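Local coordinates for protein phospholethanolamine N-methyltransferase 2 (Haemonchus contortus, PDB 4KRI) that probably transfers methyl groups from S-adenosylmethionine to methylated forms of phosphoethanolamine in nematode phosphocholine synthesis, at residues Glu7-Glu12 with Asn142-Ser147; Thr183-Thr188 with Ile299-Asp304; Ile358-Lys361 with Asp366-Val369. All blocks are in the same frame, centred on the assembly; numbering follows the deposited sequence.

Interaction 1: residues Glu7-Glu12 with Asn142-Ser147; sequences ERQLIE and NEVLDS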
# COMPACT_ATOMS: atom_id res chain seq x y z
N GLU A 7 0.78 14.12 17.39
CA GLU A 7 -0.19 13.46 18.25
C GLU A 7 -1.59 13.48 17.65
O GLU A 7 -2.35 12.53 17.81
CB GLU A 7 -0.18 14.05 19.66
CG GLU A 7 1.01 13.61 20.49
CD GLU A 7 2.30 14.31 20.12
OE1 GLU A 7 2.25 15.49 19.72
OE2 GLU A 7 3.37 13.68 20.23
N ARG A 8 -1.93 14.57 16.96
CA ARG A 8 -3.22 14.61 16.29
C ARG A 8 -3.31 13.54 15.22
O ARG A 8 -4.35 12.90 15.07
CB ARG A 8 -3.53 16.00 15.75
CG ARG A 8 -3.86 16.98 16.88
CD ARG A 8 -4.34 18.31 16.37
NE ARG A 8 -5.55 18.19 15.56
CZ ARG A 8 -6.79 18.32 16.03
NH1 ARG A 8 -7.01 18.57 17.32
NH2 ARG A 8 -7.82 18.20 15.20
N GLN A 9 -2.22 13.31 14.49
CA GLN A 9 -2.24 12.27 13.47
C GLN A 9 -2.36 10.87 14.08
O GLN A 9 -3.04 10.00 13.52
CB GLN A 9 -1.01 12.37 12.55
CG GLN A 9 -1.14 11.50 11.32
CD GLN A 9 0.13 11.40 10.48
OE1 GLN A 9 1.11 12.12 10.70
NE2 GLN A 9 0.12 10.49 9.52
N LEU A 10 -1.71 10.64 15.23
CA LEU A 10 -1.82 9.34 15.90
C LEU A 10 -3.28 9.04 16.24
O LEU A 10 -3.74 7.91 16.06
CB LEU A 10 -0.97 9.28 17.17
CG LEU A 10 0.54 9.37 16.95
CD1 LEU A 10 1.28 9.15 18.25
CD2 LEU A 10 0.97 8.34 15.92
N ILE A 11 -3.99 10.06 16.73
CA ILE A 11 -5.40 9.88 17.09
C ILE A 11 -6.27 9.74 15.85
O ILE A 11 -7.26 8.99 15.87
CB ILE A 11 -5.89 11.03 18.01
CG1 ILE A 11 -5.08 11.06 19.30
CG2 ILE A 11 -7.37 10.88 18.34
CD1 ILE A 11 -4.88 9.71 19.91
N GLU A 12 -5.91 10.41 14.77
CA GLU A 12 -6.64 10.21 13.51
C GLU A 12 -6.52 8.76 13.03
O GLU A 12 -7.50 8.18 12.56
CB GLU A 12 -6.16 11.18 12.42
CG GLU A 12 -6.56 12.63 12.69
CD GLU A 12 -5.68 13.62 11.94
OE1 GLU A 12 -4.78 13.17 11.20
OE2 GLU A 12 -5.90 14.84 12.09
N ASN A 142 1.41 4.07 8.14
CA ASN A 142 1.45 5.42 7.59
C ASN A 142 2.76 6.10 7.93
O ASN A 142 3.47 5.68 8.85
CB ASN A 142 0.32 6.28 8.16
CG ASN A 142 -1.04 5.91 7.59
OD1 ASN A 142 -1.37 6.28 6.46
ND2 ASN A 142 -1.84 5.21 8.39
N GLU A 143 3.06 7.16 7.20
CA GLU A 143 4.17 8.03 7.58
C GLU A 143 3.67 9.13 8.49
O GLU A 143 2.57 9.65 8.29
CB GLU A 143 4.79 8.69 6.35
CG GLU A 143 5.39 7.72 5.34
CD GLU A 143 5.90 8.45 4.11
OE1 GLU A 143 5.06 8.97 3.35
OE2 GLU A 143 7.14 8.55 3.90
N VAL A 144 4.50 9.51 9.47
CA VAL A 144 4.24 10.71 10.26
C VAL A 144 4.46 11.92 9.36
O VAL A 144 5.58 12.16 8.89
CB VAL A 144 5.19 10.81 11.47
CG1 VAL A 144 4.89 12.09 12.27
CG2 VAL A 144 5.03 9.59 12.34
N LEU A 145 3.41 12.68 9.09
CA LEU A 145 3.49 13.72 8.06
C LEU A 145 4.31 14.92 8.54
O LEU A 145 5.00 15.58 7.74
CB LEU A 145 2.09 14.13 7.58
CG LEU A 145 1.39 13.01 6.82
CD1 LEU A 145 -0.06 13.38 6.52
CD2 LEU A 145 2.13 12.70 5.53
N ASP A 146 4.26 15.21 9.83
CA ASP A 146 5.06 16.28 10.39
C ASP A 146 6.51 16.03 10.04
O ASP A 146 7.27 16.96 9.75
CB ASP A 146 4.88 16.32 11.90
CG ASP A 146 5.49 17.53 12.53
OD1 ASP A 146 4.85 18.61 12.47
OD2 ASP A 146 6.61 17.40 13.08
N SER A 147 6.92 14.78 10.08
CA SER A 147 8.33 14.46 9.88
C SER A 147 8.72 14.65 8.42
O SER A 147 9.85 15.06 8.13
CB SER A 147 8.62 13.03 10.34
OG SER A 147 8.41 12.95 11.74
O HOH W 1 1.72 14.63 11.45
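Gln9 reaches from helix 5-18 to the junction where strand 132-143 ends and helix 145-151 begins, and its amide spans the two backbone groups flanking Val144, the N-cap residue of that helix. Two direct hydrogen bonds carry the contact. NE2 of Gln9 donates to O of Glu143 at 2.9 Å; the N-H...O angle of 159° shows slight bending, and the donor is tilted from the carbonyl plane. OE1 of Gln9 accepts from N of Leu145, the first residue of the helix, at 2.9 Å; this bond is nearly straight (171°) and uses a lone pair in the carbonyl plane. Two bonds at opposite ends of one amide fix its rotation. The reach comes from an extended chain, with CG trans to the backbone N (chi1 -168°).

In van der Waals contact, the Leu145 side chain crosses that of Gln9 at about a right angle, its CB 3.8 Å from Gln9 OE1. Val144 packs on Val6 of helix 5-18 and Ile158 of strand 156-166.

Water completes the polar network: one molecule donates to Gln9 OE1 at 2.7 Å and accepts from Asp146 N at 3.1 Å.

Interaction 2: residues Thr183-Thr188 with Ile299-Asp304; sequences TQYTDT and IQHIKD. With SAH (S-adenosyl-L-homocysteine), chain D; 1SH (2-(methylamino)ethyl dihydrogen phosphate), chain E.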
# COMPACT_ATOMS: atom_id res chain seq x y z
N THR A 183 5.22 -14.39 -3.38
CA THR A 183 5.14 -15.01 -4.70
C THR A 183 5.57 -14.07 -5.81
O THR A 183 6.73 -14.06 -6.22
CB THR A 183 3.71 -15.51 -4.99
OG1 THR A 183 3.16 -16.09 -3.79
CG2 THR A 183 3.73 -16.55 -6.09
N GLN A 184 4.64 -13.26 -6.31
CA GLN A 184 4.93 -12.41 -7.46
C GLN A 184 5.87 -11.26 -7.10
O GLN A 184 6.76 -10.90 -7.88
CB GLN A 184 3.63 -11.86 -8.07
CG GLN A 184 3.86 -11.07 -9.35
CD GLN A 184 2.58 -10.70 -10.08
OE1 GLN A 184 1.48 -10.85 -9.55
NE2 GLN A 184 2.71 -10.23 -11.31
N TYR A 185 5.68 -10.68 -5.92
CA TYR A 185 6.42 -9.49 -5.56
C TYR A 185 7.39 -9.73 -4.41
O TYR A 185 7.41 -8.98 -3.43
CB TYR A 185 5.45 -8.33 -5.28
CG TYR A 185 4.55 -7.99 -6.46
CD1 TYR A 185 5.07 -7.74 -7.72
CD2 TYR A 185 3.17 -7.95 -6.31
CE1 TYR A 185 4.24 -7.44 -8.79
CE2 TYR A 185 2.34 -7.64 -7.38
CZ TYR A 185 2.88 -7.39 -8.62
OH TYR A 185 2.05 -7.09 -9.68
N THR A 186 8.17 -10.80 -4.53
CA THR A 186 9.37 -10.96 -3.72
C THR A 186 10.35 -9.87 -4.11
O THR A 186 10.22 -9.27 -5.18
CB THR A 186 10.08 -12.30 -3.99
OG1 THR A 186 10.38 -12.41 -5.39
CG2 THR A 186 9.20 -13.47 -3.55
N ASP A 187 11.34 -9.62 -3.26
CA ASP A 187 12.35 -8.62 -3.59
C ASP A 187 13.02 -8.91 -4.95
O ASP A 187 13.15 -8.02 -5.78
CB ASP A 187 13.38 -8.50 -2.47
CG ASP A 187 12.86 -7.70 -1.29
OD1 ASP A 187 11.82 -7.02 -1.43
OD2 ASP A 187 13.50 -7.74 -0.21
N THR A 188 13.43 -10.16 -5.17
CA THR A 188 14.06 -10.50 -6.45
C THR A 188 13.09 -10.36 -7.62
O THR A 188 13.48 -9.93 -8.71
CB THR A 188 14.68 -11.92 -6.45
OG1 THR A 188 13.68 -12.88 -6.08
CG2 THR A 188 15.81 -11.99 -5.46
N ILE A 299 -5.34 -3.25 -10.69
CA ILE A 299 -6.62 -3.79 -10.22
C ILE A 299 -6.98 -5.18 -10.72
O ILE A 299 -7.95 -5.75 -10.25
CB ILE A 299 -7.82 -2.80 -10.38
CG1 ILE A 299 -8.28 -2.70 -11.82
CG2 ILE A 299 -7.46 -1.43 -9.79
CD1 ILE A 299 -9.69 -2.09 -11.96
N GLN A 300 -6.18 -5.75 -11.61
CA GLN A 300 -6.35 -7.17 -11.93
C GLN A 300 -6.08 -8.05 -10.70
O GLN A 300 -6.45 -9.22 -10.67
CB GLN A 300 -5.48 -7.61 -13.12
CG GLN A 300 -3.98 -7.65 -12.86
CD GLN A 300 -3.33 -6.30 -12.98
OE1 GLN A 300 -3.83 -5.41 -13.68
NE2 GLN A 300 -2.20 -6.12 -12.31
N HIS A 301 -5.43 -7.48 -9.68
CA HIS A 301 -5.20 -8.16 -8.41
C HIS A 301 -6.44 -8.17 -7.50
O HIS A 301 -6.51 -8.95 -6.55
CB HIS A 301 -4.06 -7.48 -7.62
CG HIS A 301 -2.70 -7.71 -8.20
ND1 HIS A 301 -2.09 -8.95 -8.20
CD2 HIS A 301 -1.80 -6.85 -8.76
CE1 HIS A 301 -0.89 -8.85 -8.75
NE2 HIS A 301 -0.69 -7.59 -9.09
N ILE A 302 -7.41 -7.31 -7.81
CA ILE A 302 -8.51 -7.03 -6.87
C ILE A 302 -9.82 -7.65 -7.32
O ILE A 302 -10.33 -7.34 -8.40
CB ILE A 302 -8.68 -5.51 -6.70
CG1 ILE A 302 -7.42 -4.93 -6.06
CG2 ILE A 302 -9.90 -5.20 -5.83
CD1 ILE A 302 -7.42 -3.40 -5.98
N LYS A 303 -10.36 -8.54 -6.48
CA LYS A 303 -11.58 -9.27 -6.84
C LYS A 303 -12.80 -8.37 -6.83
O LYS A 303 -13.56 -8.33 -7.81
CB LYS A 303 -11.78 -10.45 -5.89
CG LYS A 303 -13.03 -11.30 -6.19
CD LYS A 303 -13.09 -12.52 -5.29
CE LYS A 303 -14.29 -13.38 -5.66
NZ LYS A 303 -14.38 -14.62 -4.85
N ASP A 304 -13.01 -7.65 -5.72
CA ASP A 304 -14.24 -6.88 -5.56
C ASP A 304 -14.17 -5.52 -6.25
O ASP A 304 -14.01 -4.49 -5.59
CB ASP A 304 -14.59 -6.69 -4.08
CG ASP A 304 -16.06 -6.38 -3.85
OD1 ASP A 304 -16.74 -5.91 -4.79
OD2 ASP A 304 -16.55 -6.64 -2.73
N SAH D . 1.51 1.34 -10.34
CA SAH D . 2.91 0.85 -10.25
CB SAH D . 2.92 -0.62 -9.66
CG SAH D . 2.32 -1.73 -10.52
SD SAH D . 2.36 -3.35 -9.69
C SAH D . 3.63 1.00 -11.53
O SAH D . 3.09 1.56 -12.47
OXT SAH D . 4.83 0.77 -11.56
C5' SAH D . 0.78 -3.58 -8.85
C4' SAH D . 0.75 -3.18 -7.49
O4' SAH D . -0.63 -3.21 -7.03
C3' SAH D . 1.47 -4.15 -6.64
O3' SAH D . 2.52 -3.48 -5.98
C2' SAH D . 0.49 -4.64 -5.67
O2' SAH D . 1.04 -4.85 -4.39
C1' SAH D . -0.54 -3.56 -5.68
N9 SAH D . -1.87 -4.01 -5.13
C8 SAH D . -2.60 -5.07 -5.52
N7 SAH D . -3.74 -5.07 -4.82
C5 SAH D . -3.75 -4.00 -4.00
C6 SAH D . -4.67 -3.52 -3.06
N6 SAH D . -5.86 -4.17 -2.82
N1 SAH D . -4.35 -2.39 -2.39
C2 SAH D . -3.20 -1.74 -2.61
N3 SAH D . -2.30 -2.18 -3.51
C4 SAH D . -2.54 -3.31 -4.20
O4 1SH E . 2.93 -9.61 -16.59
P1 1SH E . 3.01 -10.19 -15.19
O1 1SH E . 1.89 -11.12 -14.91
O3 1SH E . 4.38 -10.95 -15.01
O2 1SH E . 2.90 -9.00 -14.14
C1 1SH E . 3.73 -7.97 -14.27
C2 1SH E . 3.44 -6.77 -13.38
N1 1SH E . 2.22 -6.05 -13.63
C3 1SH E . 2.06 -5.09 -12.60
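Tyr185 and His301 approach each other from opposite directions and meet through OH of Tyr185 and NE2 of His301, 2.8 Å apart in a hydrogen bond whose donor could be either. Each partner atom lies at the edge of the other ring and in its plane, although the ring planes themselves are inclined at 66° and neither stack nor form a T. The polar edges, rather than the ring faces, therefore define this pair.

Gln184 comes in beside the tyrosine. Its chain is extended, with CG trans to the backbone N (chi1 -175°), and CG rests 3.7 Å above one face of the Tyr185 ring, displaced toward the rim. The amide beyond it is turned 58° from the imidazole plane, and OE1 of Gln184 lies in that plane at the ring edge, 3.2 Å from CE1 of His301. The other end of the amide, NE2, is hydrogen-bonded to Tyr347 and Tyr193 and sits 3.1 Å from O2 of the bound phosphomonomethylethanolamine. Tyr347 also packs edge-to-face with His301, so the same residue contacts both sides of this contact.

The ligands fit against the joined side chains. CB of His301 is 3.5 Å from C8 of the adenine, and OH of Tyr185 is 3.5 Å from C3, the N-methyl carbon of the substrate. That carbon points at the cofactor, 3.4 Å from SD of S-adenosylhomocysteine. A tyrosine-histidine pair placed beside the meeting point of acceptor and sulfur belongs here to the active-site pocket of a Rossmann-like, S-adenosylmethionine-dependent methyltransferase.

Interaction 3: residues Ile358-Lys361 with Asp366-Val369; sequences IAKK and DIEV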
# COMPACT_ATOMS: atom_id res chain seq x y z
N ILE A 358 -20.02 -1.60 -14.01
CA ILE A 358 -19.73 -1.28 -12.61
C ILE A 358 -19.60 0.22 -12.41
O ILE A 358 -20.10 0.78 -11.43
CB ILE A 358 -18.47 -2.03 -12.14
CG1 ILE A 358 -18.73 -3.54 -12.18
CG2 ILE A 358 -18.09 -1.60 -10.73
CD1 ILE A 358 -17.47 -4.38 -12.08
N ALA A 359 -18.96 0.90 -13.36
CA ALA A 359 -18.75 2.34 -13.21
C ALA A 359 -20.08 3.09 -13.28
O ALA A 359 -20.29 4.06 -12.54
CB ALA A 359 -17.79 2.85 -14.28
N LYS A 360 -20.98 2.64 -14.16
CA LYS A 360 -22.31 3.25 -14.23
C LYS A 360 -23.09 3.06 -12.92
O LYS A 360 -23.69 4.01 -12.41
CB LYS A 360 -23.10 2.67 -15.40
CG LYS A 360 -22.67 3.20 -16.75
CD LYS A 360 -23.87 3.39 -17.67
CE LYS A 360 -23.43 3.88 -19.04
NZ LYS A 360 -22.41 2.96 -19.61
N LYS A 361 -23.07 1.84 -12.40
CA LYS A 361 -23.77 1.52 -11.14
C LYS A 361 -23.25 2.36 -9.98
O LYS A 361 -24.02 2.83 -9.13
CB LYS A 361 -23.63 0.03 -10.82
CG LYS A 361 -24.26 -0.40 -9.49
CD LYS A 361 -25.77 -0.51 -9.58
CE LYS A 361 -26.39 -1.03 -8.28
NZ LYS A 361 -26.48 0.01 -7.21
N ASP A 366 -19.39 10.48 -17.84
CA ASP A 366 -18.31 10.70 -18.81
C ASP A 366 -17.34 9.53 -18.87
O ASP A 366 -16.12 9.72 -18.81
CB ASP A 366 -17.55 11.99 -18.50
CG ASP A 366 -18.43 13.22 -18.54
OD1 ASP A 366 -19.50 13.17 -19.18
OD2 ASP A 366 -18.04 14.24 -17.94
N ILE A 367 -17.89 8.32 -18.98
CA ILE A 367 -17.06 7.12 -18.99
C ILE A 367 -16.36 6.89 -20.33
O ILE A 367 -17.00 6.88 -21.38
CB ILE A 367 -17.91 5.87 -18.64
CG1 ILE A 367 -18.41 5.98 -17.19
CG2 ILE A 367 -17.12 4.59 -18.86
CD1 ILE A 367 -19.56 5.03 -16.85
N GLU A 368 -15.05 6.72 -20.28
CA GLU A 368 -14.26 6.36 -21.45
C GLU A 368 -13.62 4.99 -21.22
O GLU A 368 -13.00 4.76 -20.18
CB GLU A 368 -13.16 7.40 -21.68
CG GLU A 368 -12.23 7.07 -22.86
CD GLU A 368 -11.07 8.06 -23.00
OE1 GLU A 368 -11.02 9.05 -22.24
OE2 GLU A 368 -10.22 7.83 -23.88
N VAL A 369 -13.78 4.08 -22.18
CA VAL A 369 -13.06 2.81 -22.11
C VAL A 369 -12.30 2.58 -23.42
O VAL A 369 -12.76 2.97 -24.49
CB VAL A 369 -13.99 1.61 -21.83
CG1 VAL A 369 -14.51 1.66 -20.40
CG2 VAL A 369 -15.15 1.56 -22.84
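Ile367 meets Ala359 and Lys360 because its CG1 branch lies trans to the carbonyl carbon (chi1 -66°) and continues nearly extended (chi2 164°), carrying CD1 out from the strand toward helix 352-362. Lys360 has its CG likewise trans to the carbonyl carbon, but its chain bends at chi2, which at -143° lies away from a staggered value, and again near its end. The first part of the lysine thus faces the isoleucine while NZ turns back to Glu356, one helical turn earlier, with which it forms a salt bridge.

The contact is apolar and converges on a single methyl group. CD1 of Ile367 is 3.8 Å from CB of Ala359 and 3.6 Å from CG of Lys360. Since Ala359 CB and Lys360 CG are themselves 5.5 Å apart, the methyl touches two neighbouring helix residues instead of abutting just one. The lysine chain crosses the isoleucine obliquely, and only its aliphatic portion takes part in this packing.

The CA atoms of Ala359 and Ile367, 7.7 Å apart, are the nearest pair between the segments. Both residues direct CB toward the opposite segment. Strand alternation turns the next side chain elsewhere, and Glu368 forms a salt bridge with Arg216.

Helix 352-362 and strand 367-371 are consecutive elements joined by a short connection, and this packing lies near their connected ends. Strand 422-430 runs antiparallel to both 320-329 and 367-371, consistent with the reversed last strand of class I methyltransferases, so the contact packs a helix on this C-terminal part of the sheet. From strand 422-430, Phe427 touches Ala359 and Ala429 touches Ile367, while Phe309 of helix 305-315 packs against Ala359.

Overall arrangement
The three contacts follow one another in series along the chain, each closing before the next opens. Interaction 1 belongs to the N-terminal part of the protein, and its centre lies about 28 Å from that of interaction 2, across the centre of the chain. Interaction 2 brings two segments together over the cofactor and substrate. Interaction 3 lies about 25 Å from it between centres, with nearest atoms about 7 Å apart; helix 305-315, which follows residues 299-304, also packs on residues 358-361. Interactions 1 and 3 are about 35 Å apart between centres. Only interaction 2 includes residues of the ligand pockets; the others join secondary-structure elements elsewhere.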